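Periplasmic binding protein (Veillonella parvula, PDB 4N01) probably binds a solute in the periplasm and delivers it to an ABC-type importer. Local coordinates at residues T74-Q79 with P316-V321; T167-M172 with E187-Q192; M69-T74 with A90-E95; L80-K85 with F179-K184. One frame throughout, in Å; residues are numbered along the deposited sequence.

Interaction 1 (T74-Q79 with P316-V321)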
loop_
_atom_site.group_PDB
_atom_site.type_symbol
_atom_site.label_atom_id
_atom_site.label_comp_id
_atom_site.label_asym_id
_atom_site.label_seq_id
_atom_site.Cartn_x
_atom_site.Cartn_y
_atom_site.Cartn_z
ATOM N N THR A 74 -4.332 -7.681 5.124
ATOM C CA THR A 74 -3.832 -8.796 5.940
ATOM C C THR A 74 -2.725 -8.326 6.880
ATOM O O THR A 74 -2.729 -8.652 8.073
ATOM C CB THR A 74 -3.309 -9.955 5.074
ATOM O OG1 THR A 74 -4.414 -10.610 4.444
ATOM C CG2 THR A 74 -2.537 -10.977 5.922
ATOM N N GLU A 75 -1.787 -7.544 6.348
ATOM C CA GLU A 75 -0.699 -7.031 7.174
ATOM C C GLU A 75 -1.197 -6.052 8.232
ATOM O O GLU A 75 -0.743 -6.102 9.376
ATOM C CB GLU A 75 0.453 -6.472 6.307
ATOM C CG GLU A 75 1.074 -7.596 5.458
ATOM C CD GLU A 75 2.298 -7.198 4.638
ATOM O OE1 GLU A 75 2.591 -5.983 4.493
ATOM O OE2 GLU A 75 2.982 -8.124 4.127
HETATM N N MSE A 76 -2.157 -5.203 7.865
HETATM C CA MSE A 76 -2.744 -4.268 8.819
HETATM C C MSE A 76 -3.350 -5.021 9.984
HETATM O O MSE A 76 -3.131 -4.672 11.142
HETATM C CB MSE A 76 -3.801 -3.393 8.145
HETATM C CG MSE A 76 -3.181 -2.411 7.167
HETATM SE SE MSE A 76 -4.544 -1.475 6.149
HETATM C CE MSE A 76 -5.362 -0.493 7.602
HETATM N N MSE A 77 -4.096 -6.075 9.678
HETATM C CA MSE A 77 -4.742 -6.847 10.731
HETATM C C MSE A 77 -3.732 -7.596 11.599
HETATM O O MSE A 77 -3.868 -7.635 12.823
HETATM C CB MSE A 77 -5.785 -7.801 10.142
HETATM C CG MSE A 77 -6.995 -7.070 9.565
HETATM SE SE MSE A 77 -8.451 -8.311 9.225
HETATM C CE MSE A 77 -8.832 -8.847 11.057
ATOM N N LEU A 78 -2.710 -8.174 10.979
ATOM C CA LEU A 78 -1.691 -8.899 11.750
ATOM C C LEU A 78 -0.892 -7.951 12.653
ATOM O O LEU A 78 -0.502 -8.312 13.771
ATOM C CB LEU A 78 -0.753 -9.677 10.817
ATOM C CG LEU A 78 -1.402 -10.833 10.038
ATOM C CD1 LEU A 78 -0.447 -11.381 8.992
ATOM C CD2 LEU A 78 -1.858 -11.958 10.979
ATOM N N GLN A 79 -0.669 -6.732 12.174
ATOM C CA GLN A 79 0.097 -5.754 12.937
ATOM C C GLN A 79 -0.635 -5.428 14.239
ATOM O O GLN A 79 -0.004 -5.203 15.274
ATOM C CB GLN A 79 0.321 -4.488 12.100
ATOM C CG GLN A 79 1.167 -3.410 12.772
ATOM C CD GLN A 79 2.619 -3.817 12.920
ATOM O OE1 GLN A 79 3.309 -4.070 11.931
ATOM N NE2 GLN A 79 3.090 -3.888 14.162
ATOM N N PRO A 316 -0.712 1.764 0.726
ATOM C CA PRO A 316 -1.183 1.714 2.116
ATOM C C PRO A 316 -0.908 0.371 2.793
ATOM O O PRO A 316 -0.980 -0.668 2.137
ATOM C CB PRO A 316 -2.688 1.916 1.970
ATOM C CG PRO A 316 -2.811 2.809 0.765
ATOM C CD PRO A 316 -1.745 2.308 -0.179
ATOM N N GLY A 317 -0.593 0.401 4.086
ATOM C CA GLY A 317 -0.265 -0.811 4.822
ATOM C C GLY A 317 0.445 -0.455 6.112
ATOM O O GLY A 317 0.108 0.545 6.747
ATOM N N VAL A 318 1.430 -1.259 6.500
ATOM C CA VAL A 318 2.113 -1.049 7.772
ATOM C C VAL A 318 3.597 -0.815 7.559
ATOM O O VAL A 318 4.349 -0.696 8.516
ATOM C CB VAL A 318 1.915 -2.244 8.724
ATOM C CG1 VAL A 318 0.435 -2.450 9.003
ATOM C CG2 VAL A 318 2.535 -3.497 8.117
ATOM N N ARG A 319 4.017 -0.726 6.294
ATOM C CA ARG A 319 5.445 -0.659 5.999
ATOM C C ARG A 319 5.950 0.739 5.691
ATOM O O ARG A 319 7.153 0.917 5.474
ATOM C CB ARG A 319 5.787 -1.540 4.798
ATOM C CG ARG A 319 5.292 -2.977 4.892
ATOM C CD ARG A 319 5.904 -3.752 3.746
ATOM N NE ARG A 319 5.314 -5.075 3.595
ATOM C CZ ARG A 319 5.912 -6.087 2.977
ATOM N NH1 ARG A 319 7.140 -5.936 2.480
ATOM N NH2 ARG A 319 5.290 -7.248 2.872
ATOM N N THR A 320 5.051 1.718 5.633
ATOM C CA THR A 320 5.414 3.005 5.041
ATOM C C THR A 320 6.578 3.731 5.696
ATOM O O THR A 320 7.550 4.085 5.023
ATOM C CB THR A 320 4.217 3.991 4.969
ATOM O OG1 THR A 320 3.101 3.332 4.359
ATOM C CG2 THR A 320 4.598 5.197 4.129
ATOM N N VAL A 321 6.470 3.988 6.994
ATOM C CA VAL A 321 7.503 4.776 7.659
ATOM C C VAL A 321 8.841 4.024 7.676
ATOM O O VAL A 321 9.901 4.629 7.506
ATOM C CB VAL A 321 7.057 5.221 9.067
ATOM C CG1 VAL A 321 8.228 5.822 9.829
ATOM C CG2 VAL A 321 5.936 6.253 8.936
HETATM O O HOH W 1 1.827 -3.342 4.640
HETATM O O HOH W 2 4.735 -1.792 11.123
#

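Interaction 2 (T167-M172 with E187-Q192)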
loop_
_atom_site.group_PDB
_atom_site.type_symbol
_atom_site.label_atom_id
_atom_site.label_comp_id
_atom_site.label_asym_id
_atom_site.label_seq_id
_atom_site.Cartn_x
_atom_site.Cartn_y
_atom_site.Cartn_z
ATOM N N THR A 167 -4.054 9.489 6.542
ATOM C CA THR A 167 -5.224 8.653 6.240
ATOM C C THR A 167 -4.985 7.200 6.663
ATOM O O THR A 167 -5.864 6.553 7.234
ATOM C CB THR A 167 -5.534 8.663 4.731
ATOM O OG1 THR A 167 -5.456 10.007 4.244
ATOM C CG2 THR A 167 -6.934 8.077 4.468
ATOM N N ASN A 168 -3.797 6.691 6.364
ATOM C CA ASN A 168 -3.383 5.339 6.755
ATOM C C ASN A 168 -3.363 5.189 8.280
ATOM O O ASN A 168 -3.775 4.151 8.817
ATOM C CB ASN A 168 -1.989 5.072 6.153
ATOM C CG ASN A 168 -1.619 3.583 6.070
ATOM O OD1 ASN A 168 -0.872 3.176 5.167
ATOM N ND2 ASN A 168 -2.096 2.781 7.014
ATOM N N PHE A 169 -2.898 6.221 8.984
ATOM C CA PHE A 169 -2.897 6.194 10.452
ATOM C C PHE A 169 -4.331 6.112 10.973
ATOM O O PHE A 169 -4.623 5.314 11.860
ATOM C CB PHE A 169 -2.216 7.439 11.031
ATOM C CG PHE A 169 -0.714 7.449 10.888
ATOM C CD1 PHE A 169 -0.014 6.291 10.563
ATOM C CD2 PHE A 169 0.001 8.626 11.095
ATOM C CE1 PHE A 169 1.374 6.307 10.449
ATOM C CE2 PHE A 169 1.384 8.653 10.983
ATOM C CZ PHE A 169 2.076 7.489 10.662
ATOM N N SER A 170 -5.211 6.934 10.410
ATOM C CA SER A 170 -6.609 6.948 10.823
ATOM C C SER A 170 -7.275 5.604 10.557
ATOM O O SER A 170 -8.056 5.132 11.371
ATOM C CB SER A 170 -7.384 8.077 10.138
ATOM O OG SER A 170 -6.896 9.345 10.551
ATOM N N ASP A 171 -6.952 4.990 9.419
ATOM C CA ASP A 171 -7.484 3.665 9.065
ATOM C C ASP A 171 -7.059 2.615 10.081
ATOM O O ASP A 171 -7.855 1.746 10.465
ATOM C CB ASP A 171 -6.999 3.209 7.688
ATOM C CG ASP A 171 -7.645 3.970 6.541
ATOM O OD1 ASP A 171 -8.777 4.500 6.698
ATOM O OD2 ASP A 171 -7.011 4.021 5.462
HETATM N N MSE A 172 -5.801 2.672 10.509
HETATM C CA MSE A 172 -5.322 1.727 11.513
HETATM C C MSE A 172 -6.079 1.910 12.823
HETATM O O MSE A 172 -6.432 0.938 13.485
HETATM C CB MSE A 172 -3.816 1.868 11.733
HETATM C CG MSE A 172 -2.984 1.221 10.616
HETATM SE SE MSE A 172 -3.101 -0.741 10.693
HETATM C CE MSE A 172 -1.673 -1.072 11.959
ATOM N N GLU A 187 -0.848 2.867 19.856
ATOM C CA GLU A 187 0.557 2.617 20.162
ATOM C C GLU A 187 1.370 2.506 18.874
ATOM O O GLU A 187 2.491 3.015 18.798
ATOM C CB GLU A 187 0.725 1.358 21.022
ATOM C CG GLU A 187 0.346 1.547 22.490
ATOM C CD GLU A 187 0.445 0.265 23.300
ATOM O OE1 GLU A 187 1.048 -0.714 22.808
ATOM O OE2 GLU A 187 -0.081 0.238 24.434
ATOM N N TRP A 188 0.803 1.855 17.860
ATOM C CA TRP A 188 1.497 1.713 16.575
ATOM C C TRP A 188 1.641 3.060 15.878
ATOM O O TRP A 188 2.730 3.408 15.415
ATOM C CB TRP A 188 0.790 0.716 15.652
ATOM C CG TRP A 188 1.491 0.505 14.308
ATOM C CD1 TRP A 188 2.535 -0.348 14.042
ATOM C CD2 TRP A 188 1.169 1.143 13.063
ATOM N NE1 TRP A 188 2.898 -0.254 12.709
ATOM C CE2 TRP A 188 2.066 0.649 12.089
ATOM C CE3 TRP A 188 0.215 2.099 12.681
ATOM C CZ2 TRP A 188 2.034 1.075 10.751
ATOM C CZ3 TRP A 188 0.183 2.522 11.349
ATOM C CH2 TRP A 188 1.085 2.006 10.403
ATOM N N VAL A 189 0.552 3.813 15.793
ATOM C CA VAL A 189 0.619 5.142 15.195
ATOM C C VAL A 189 1.636 6.015 15.930
ATOM O O VAL A 189 2.433 6.718 15.295
ATOM C CB VAL A 189 -0.770 5.834 15.171
ATOM C CG1 VAL A 189 -0.653 7.339 14.794
ATOM C CG2 VAL A 189 -1.693 5.103 14.190
ATOM N N ALA A 190 1.617 5.975 17.261
ATOM C CA ALA A 190 2.550 6.796 18.039
ATOM C C ALA A 190 3.998 6.480 17.677
ATOM O O ALA A 190 4.827 7.388 17.507
ATOM C CB ALA A 190 2.323 6.595 19.531
ATOM N N ASP A 191 4.307 5.193 17.561
ATOM C CA ASP A 191 5.659 4.777 17.209
ATOM C C ASP A 191 6.025 5.229 15.795
ATOM O O ASP A 191 7.148 5.671 15.552
ATOM C CB ASP A 191 5.794 3.262 17.343
ATOM C CG ASP A 191 7.145 2.759 16.897
ATOM O OD1 ASP A 191 8.128 2.942 17.651
ATOM O OD2 ASP A 191 7.230 2.176 15.791
ATOM N N GLN A 192 5.073 5.143 14.866
ATOM C CA GLN A 192 5.331 5.560 13.493
ATOM C C GLN A 192 5.642 7.048 13.463
ATOM O O GLN A 192 6.532 7.479 12.732
ATOM C CB GLN A 192 4.131 5.265 12.589
ATOM C CG GLN A 192 3.752 3.782 12.499
ATOM C CD GLN A 192 4.903 2.894 12.055
ATOM O OE1 GLN A 192 5.493 2.179 12.867
ATOM N NE2 GLN A 192 5.221 2.923 10.764
#

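Interaction 3 (M69-T74 with A90-E95)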
loop_
_atom_site.group_PDB
_atom_site.type_symbol
_atom_site.label_atom_id
_atom_site.label_comp_id
_atom_site.label_asym_id
_atom_site.label_seq_id
_atom_site.Cartn_x
_atom_site.Cartn_y
_atom_site.Cartn_z
HETATM N N MSE A 69 -9.094 -9.959 2.033
HETATM C CA MSE A 69 -9.012 -10.300 0.614
HETATM C C MSE A 69 -7.753 -9.757 -0.065
HETATM O O MSE A 69 -7.547 -9.989 -1.255
HETATM C CB MSE A 69 -10.244 -9.753 -0.127
HETATM C CG MSE A 69 -11.574 -10.284 0.373
HETATM SE SE MSE A 69 -11.947 -12.122 -0.169
HETATM C CE MSE A 69 -12.659 -11.758 -1.963
ATOM N N SER A 70 -6.922 -9.023 0.673
ATOM C CA SER A 70 -5.728 -8.410 0.078
ATOM C C SER A 70 -4.553 -8.488 1.036
ATOM O O SER A 70 -4.743 -8.520 2.257
ATOM C CB SER A 70 -5.991 -6.939 -0.257
ATOM O OG SER A 70 -7.158 -6.806 -1.063
ATOM N N GLN A 71 -3.334 -8.499 0.505
ATOM C CA GLN A 71 -2.181 -8.608 1.389
ATOM C C GLN A 71 -2.028 -7.401 2.311
ATOM O O GLN A 71 -1.630 -7.552 3.478
ATOM C CB GLN A 71 -0.888 -8.828 0.605
ATOM C CG GLN A 71 0.320 -8.968 1.523
ATOM C CD GLN A 71 1.553 -9.467 0.803
ATOM O OE1 GLN A 71 1.473 -9.941 -0.339
ATOM N NE2 GLN A 71 2.707 -9.356 1.463
ATOM N N ALA A 72 -2.333 -6.213 1.790
ATOM C CA ALA A 72 -2.178 -4.984 2.559
ATOM C C ALA A 72 -3.069 -4.980 3.803
ATOM O O ALA A 72 -2.601 -4.672 4.901
ATOM C CB ALA A 72 -2.442 -3.758 1.695
ATOM N N THR A 73 -4.340 -5.342 3.646
ATOM C CA THR A 73 -5.218 -5.417 4.809
ATOM C C THR A 73 -4.867 -6.607 5.703
ATOM O O THR A 73 -5.074 -6.557 6.915
ATOM C CB THR A 73 -6.708 -5.457 4.414
ATOM O OG1 THR A 73 -6.910 -6.492 3.449
ATOM C CG2 THR A 73 -7.155 -4.106 3.823
ATOM N N THR A 74 -4.332 -7.681 5.124
ATOM C CA THR A 74 -3.832 -8.796 5.940
ATOM C C THR A 74 -2.725 -8.326 6.880
ATOM O O THR A 74 -2.729 -8.652 8.073
ATOM C CB THR A 74 -3.309 -9.955 5.074
ATOM O OG1 THR A 74 -4.414 -10.610 4.444
ATOM C CG2 THR A 74 -2.537 -10.977 5.922
ATOM N N ALA A 90 -6.359 -13.897 1.700
ATOM C CA ALA A 90 -6.329 -14.186 0.271
ATOM C C ALA A 90 -5.381 -13.268 -0.469
ATOM O O ALA A 90 -4.977 -12.215 0.043
ATOM C CB ALA A 90 -7.717 -14.086 -0.324
ATOM N N PHE A 91 -5.033 -13.689 -1.679
ATOM C CA PHE A 91 -4.296 -12.869 -2.625
ATOM C C PHE A 91 -2.982 -12.305 -2.078
ATOM O O PHE A 91 -2.733 -11.100 -2.154
ATOM C CB PHE A 91 -5.194 -11.756 -3.171
ATOM C CG PHE A 91 -5.039 -11.532 -4.644
ATOM C CD1 PHE A 91 -6.152 -11.499 -5.476
ATOM C CD2 PHE A 91 -3.780 -11.364 -5.202
ATOM C CE1 PHE A 91 -6.008 -11.305 -6.842
ATOM C CE2 PHE A 91 -3.626 -11.163 -6.566
ATOM C CZ PHE A 91 -4.744 -11.133 -7.386
ATOM N N LYS A 92 -2.139 -13.180 -1.536
ATOM C CA LYS A 92 -0.782 -12.783 -1.171
ATOM C C LYS A 92 -0.038 -12.378 -2.452
ATOM O O LYS A 92 -0.091 -13.103 -3.448
ATOM C CB LYS A 92 -0.063 -13.954 -0.495
ATOM C CG LYS A 92 1.410 -13.686 -0.211
ATOM C CD LYS A 92 2.053 -14.858 0.531
ATOM C CE LYS A 92 3.552 -14.629 0.707
ATOM N NZ LYS A 92 4.316 -15.904 0.846
ATOM N N GLU A 93 0.636 -11.228 -2.436
ATOM C CA GLU A 93 1.321 -10.714 -3.636
ATOM C C GLU A 93 2.837 -10.814 -3.573
ATOM O O GLU A 93 3.509 -10.862 -4.603
ATOM C CB GLU A 93 0.957 -9.242 -3.878
ATOM C CG GLU A 93 -0.498 -8.994 -4.214
ATOM C CD GLU A 93 -0.840 -7.516 -4.232
ATOM O OE1 GLU A 93 -0.010 -6.707 -4.716
ATOM O OE2 GLU A 93 -1.937 -7.159 -3.749
ATOM N N GLU A 94 3.378 -10.811 -2.362
ATOM C CA GLU A 94 4.827 -10.797 -2.163
ATOM C C GLU A 94 5.110 -11.336 -0.775
ATOM O O GLU A 94 4.169 -11.612 -0.028
ATOM C CB GLU A 94 5.378 -9.369 -2.318
ATOM C CG GLU A 94 4.562 -8.287 -1.612
ATOM C CD GLU A 94 5.192 -6.891 -1.700
ATOM O OE1 GLU A 94 6.167 -6.629 -0.954
ATOM O OE2 GLU A 94 4.711 -6.041 -2.500
ATOM N N GLU A 95 6.393 -11.492 -0.428
ATOM C CA GLU A 95 6.774 -11.984 0.899
ATOM C C GLU A 95 6.105 -11.156 1.990
ATOM O O GLU A 95 6.095 -9.924 1.928
ATOM C CB GLU A 95 8.298 -11.945 1.094
ATOM C CG GLU A 95 8.770 -12.493 2.450
ATOM C CD GLU A 95 10.221 -12.155 2.777
ATOM O OE1 GLU A 95 10.717 -11.097 2.328
ATOM O OE2 GLU A 95 10.870 -12.947 3.495
HETATM O O HOH W 3 -3.436 -8.561 -2.453
HETATM O O HOH W 4 -2.285 -5.627 -1.077
HETATM O O HOH W 5 -3.399 -11.921 2.133
#

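Interaction 4 (L80-K85 with F179-K184)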
loop_
_atom_site.group_PDB
_atom_site.type_symbol
_atom_site.label_atom_id
_atom_site.label_comp_id
_atom_site.label_asym_id
_atom_site.label_seq_id
_atom_site.Cartn_x
_atom_site.Cartn_y
_atom_site.Cartn_z
ATOM N N LEU A 80 -1.967 -5.430 14.184
ATOM C CA LEU A 80 -2.789 -5.135 15.363
ATOM C C LEU A 80 -2.989 -6.375 16.241
ATOM O O LEU A 80 -3.728 -6.334 17.227
ATOM C CB LEU A 80 -4.154 -4.556 14.955
ATOM C CG LEU A 80 -4.104 -3.186 14.268
ATOM C CD1 LEU A 80 -5.504 -2.650 14.012
ATOM C CD2 LEU A 80 -3.323 -2.218 15.120
ATOM N N GLY A 81 -2.330 -7.472 15.882
ATOM C CA GLY A 81 -2.380 -8.692 16.669
ATOM C C GLY A 81 -3.676 -9.470 16.542
ATOM O O GLY A 81 -4.100 -10.144 17.480
ATOM N N LEU A 82 -4.299 -9.402 15.367
ATOM C CA LEU A 82 -5.656 -9.912 15.201
ATOM C C LEU A 82 -5.791 -11.323 14.622
ATOM O O LEU A 82 -6.877 -11.701 14.201
ATOM C CB LEU A 82 -6.482 -8.931 14.360
ATOM C CG LEU A 82 -6.664 -7.568 15.028
ATOM C CD1 LEU A 82 -7.412 -6.634 14.091
ATOM C CD2 LEU A 82 -7.400 -7.706 16.370
ATOM N N ASP A 83 -4.721 -12.113 14.606
ATOM C CA ASP A 83 -4.807 -13.426 13.959
ATOM C C ASP A 83 -5.884 -14.337 14.561
ATOM O O ASP A 83 -6.493 -15.129 13.844
ATOM C CB ASP A 83 -3.442 -14.141 13.905
ATOM C CG ASP A 83 -2.949 -14.581 15.271
ATOM O OD1 ASP A 83 -2.093 -13.882 15.845
ATOM O OD2 ASP A 83 -3.401 -15.633 15.774
ATOM N N ASP A 84 -6.141 -14.215 15.859
ATOM C CA ASP A 84 -7.174 -15.042 16.490
ATOM C C ASP A 84 -8.588 -14.716 16.001
ATOM O O ASP A 84 -9.504 -15.541 16.132
ATOM C CB ASP A 84 -7.126 -14.929 18.016
ATOM C CG ASP A 84 -8.199 -15.772 18.696
ATOM O OD1 ASP A 84 -8.235 -17.007 18.464
ATOM O OD2 ASP A 84 -9.026 -15.202 19.446
ATOM N N LYS A 85 -8.765 -13.524 15.435
ATOM C CA LYS A 85 -10.075 -13.100 14.942
ATOM C C LYS A 85 -10.242 -13.339 13.438
ATOM O O LYS A 85 -11.264 -12.956 12.854
ATOM C CB LYS A 85 -10.290 -11.613 15.245
ATOM C CG LYS A 85 -10.147 -11.254 16.723
ATOM C CD LYS A 85 -11.204 -11.960 17.560
ATOM C CE LYS A 85 -11.010 -11.672 19.045
ATOM N NZ LYS A 85 -11.921 -10.611 19.557
ATOM N N PHE A 179 -12.111 -3.739 16.113
ATOM C CA PHE A 179 -11.719 -4.998 16.737
ATOM C C PHE A 179 -11.463 -4.898 18.233
ATOM O O PHE A 179 -10.929 -5.826 18.835
ATOM C CB PHE A 179 -10.522 -5.607 15.989
ATOM C CG PHE A 179 -10.923 -6.315 14.724
ATOM C CD1 PHE A 179 -11.203 -7.681 14.746
ATOM C CD2 PHE A 179 -11.086 -5.612 13.535
ATOM C CE1 PHE A 179 -11.606 -8.336 13.590
ATOM C CE2 PHE A 179 -11.492 -6.255 12.379
ATOM C CZ PHE A 179 -11.752 -7.625 12.408
ATOM N N GLY A 180 -11.871 -3.785 18.836
ATOM C CA GLY A 180 -11.729 -3.612 20.272
ATOM C C GLY A 180 -10.288 -3.536 20.752
ATOM O O GLY A 180 -10.003 -3.853 21.910
ATOM N N VAL A 181 -9.379 -3.113 19.874
ATOM C CA VAL A 181 -7.977 -2.947 20.249
ATOM C C VAL A 181 -7.444 -1.557 19.888
ATOM O O VAL A 181 -6.320 -1.411 19.393
ATOM C CB VAL A 181 -7.077 -4.049 19.627
ATOM C CG1 VAL A 181 -7.459 -5.418 20.181
ATOM C CG2 VAL A 181 -7.183 -4.046 18.101
ATOM N N LYS A 182 -8.254 -0.531 20.131
ATOM C CA LYS A 182 -7.832 0.845 19.835
ATOM C C LYS A 182 -6.474 1.246 20.450
ATOM O O LYS A 182 -5.659 1.876 19.762
ATOM C CB LYS A 182 -8.929 1.860 20.196
ATOM C CG LYS A 182 -8.644 3.280 19.706
ATOM C CD LYS A 182 -9.720 4.275 20.149
ATOM C CE LYS A 182 -9.319 5.703 19.791
ATOM N NZ LYS A 182 -10.078 6.705 20.603
ATOM N N PRO A 183 -6.209 0.871 21.724
ATOM C CA PRO A 183 -4.904 1.265 22.284
ATOM C C PRO A 183 -3.711 0.671 21.536
ATOM O O PRO A 183 -2.680 1.334 21.385
ATOM C CB PRO A 183 -4.950 0.719 23.716
ATOM C CG PRO A 183 -6.400 0.672 24.053
ATOM C CD PRO A 183 -7.099 0.312 22.765
ATOM N N LYS A 184 -3.847 -0.567 21.080
ATOM C CA LYS A 184 -2.817 -1.202 20.265
ATOM C C LYS A 184 -2.558 -0.400 18.984
ATOM O O LYS A 184 -1.406 -0.198 18.585
ATOM C CB LYS A 184 -3.245 -2.628 19.919
ATOM C CG LYS A 184 -2.262 -3.395 19.062
ATOM C CD LYS A 184 -1.220 -4.081 19.918
ATOM C CE LYS A 184 -0.274 -4.920 19.070
ATOM N NZ LYS A 184 0.409 -5.950 19.908
#

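Interaction 1 (T74-Q79 with P316-V321)
Glu75 places CG anti to its own carbonyl carbon (chi1 -63°) and runs extended beyond it, while Arg319 stays extended from CG to NE; the two chains thereby bring a carboxylate from helix 71-79 against a guanidinium from the loop that leads into helix 320-332. The two flat groups are nearly coplanar, 18° apart. Arg319 approaches side-on: NE donates to Glu75 OE1 at 3.0 Å and NH2 donates to Glu75 OE2 at 2.8 Å, each oxygen using its syn lone pair. This two-point salt bridge fixes the rotation of both groups. Glu75 OE1 also accepts from a water at 2.8 Å, and that water accepts from Val318 N, while Glu75 OE2 is held in addition by Gln71 NE2 and Tyr97 N.

Beside the ionic pair the contact turns apolar. Val318 is short and branched, which lets it fill the angle between helix and loop: its CG1 lies 3.7 Å from Gln79 CB, and its CG2 meets Glu75 CB at 4.1 Å. Met76, a selenomethionine in this crystal, brings its CG to 4.1 Å from Gly317 CA, in ordinary packing. Gln79 adds a polar touch, since a second water donates to Gln79 OE1 at 2.8 Å and to Val318 O.

Glu75 and Arg319 are both buried, and their opposite charges answer each other across two well-directed bonds. Glu75 is therefore likely to be ionised, and the pair ties the N-terminal lobe to the approach of the C-terminal helix.

Interaction 2 (T167-M172 with E187-Q192)
Met172, a selenomethionine here, reaches over the indole of Trp188, its CE lying over one face at 3.9 Å from the centroid of the six-membered ring. This Met-aromatic contact joins two antiparallel helices, 165-178 and 182-203, whose segment axes come within 9.9 Å and run at 157° to each other. A turn at chi3 (-86°) swings CE across the ring, while CG sits 3.5 Å from Trp188 CZ3. A long, flexible chain suits this place because it can bend to follow a broad flat surface.

Phe169 fills the next space along the interface. Its ring is turned 84° from that of Trp188, and its CD1 approaches Trp188 CZ3 to 3.9 Å. Val189 sets CG1 over a face of the Phe169 ring, and Gln192 CB comes 3.6 Å from Phe169 CZ. An alanine in place of Phe169 would probably open a gap between the helices, leaving Val189 CG1 and Gln192 CB without the ring they pack on.

Trp188 is also packed from within its own helix: Gln192 CG lies 3.5 Å above the ring plane, over its centre, on the face opposite Met172 CE.

Interaction 3 (M69-T74 with A90-E95)
Gln71 carries the tight part of this contact, its carboxamide set among the backbone groups of loop residues Glu93 to Glu95. CG is anti to the backbone N (chi1 -179°) and the chain runs extended beyond it. Gln71 OE1 then accepts twice: from Glu93 N at 2.6 Å, nearly along the C=O axis, and from Glu94 N at 2.9 Å, on a lone pair in the carbonyl plane. The amide nitrogen NE2 adds a weak bond to Glu94 O at 3.1 Å, and it also donates to Glu75 OE2. Glutamine suits the place because one end accepts and the other donates. A leucine in its place would probably leave the N-H groups of Glu93 and Glu94 without their acceptor and the loop freer to move.

The other side is looser and wet. One water accepts from Gln71 N at 3.0 Å and donates to Phe91 O; another links Ala72 N, at 2.9 Å, with Glu93 OE2. A third donates to Ala90 O and lies 2.8 Å from Thr74 OG1.

Helix 71-79 starts just after strand 66-68, and the loop follows neighbouring strand 86-90, a pairing typical of alpha/beta folds, where loops at the C-terminal ends of parallel strands commonly form the binding side.

Interaction 4 (L80-K85 with F179-K184)
Leu82 meets Phe179 obliquely, with one methyl over the ring. Its CD1 stands 3.6 Å above the ring plane, offset toward the rim, and the CH-pi line to the centroid leans 26° from the ring normal. The other methyl, CD2, turns to the root of the same side chain, 3.8 Å from Phe179 CB, and also reaches Val181 CG2 at 4.1 Å. Leu82 and Val181 slide past each other in opposite directions, so the leucine has the benzyl group on one side and the valine methyl on another; a forked chain suits that double task. Lys85 takes part with its aliphatic base, its CB lying 3.9 Å from Phe179 CE1.

Farther along, Lys184 packs with its methylenes on the backbone of Leu80. Its CG, anti to the backbone N (chi1 179°), comes to 3.8 Å from Leu80 O. Each segment also holds the glycine of a Schellman motif, Gly81 ending helix 71-79 and Gly180 ending helix 165-178. At both the backbone takes a positive phi, which glycine adopts readily. Outside the contact, Phe127 meets the Phe179 ring edge-to-face, and Met77 touches both Leu82 and Phe179.

No hydrogen bond spans the two segments. Cohesion here is therefore one of fit between apolar surfaces, with the lysines contributing carbon, and the two helix ends are joined by shape rather than by directed polar bonds.

In the fold
Interaction 1 lies between interactions 2 and 3. Its centre is about 10 Å from that of interaction 2, which it meets where Gly317 N approaches Asn168 OD1 at 3.0 Å, a probable hydrogen bond. It is equally far from interaction 3, joined through Arg319 NH2 and Glu95 O at 2.9 Å, and shares helix 71-79 with it. The centre of interaction 4 is about 13 Å from those of 1 and 2; it meets 1 where Leu82 N approaches Met77 O at 3.1 Å, a probable hydrogen bond, and 2 where Leu80 CD1 packs 3.7 Å from Met172 O. Interactions 2 and 3 do not touch. Glycerol, probably from crystallisation, is bound beside the Gln192 side chain, and glycerol also lies about 4 Å from that of Glu93 (nearest atoms).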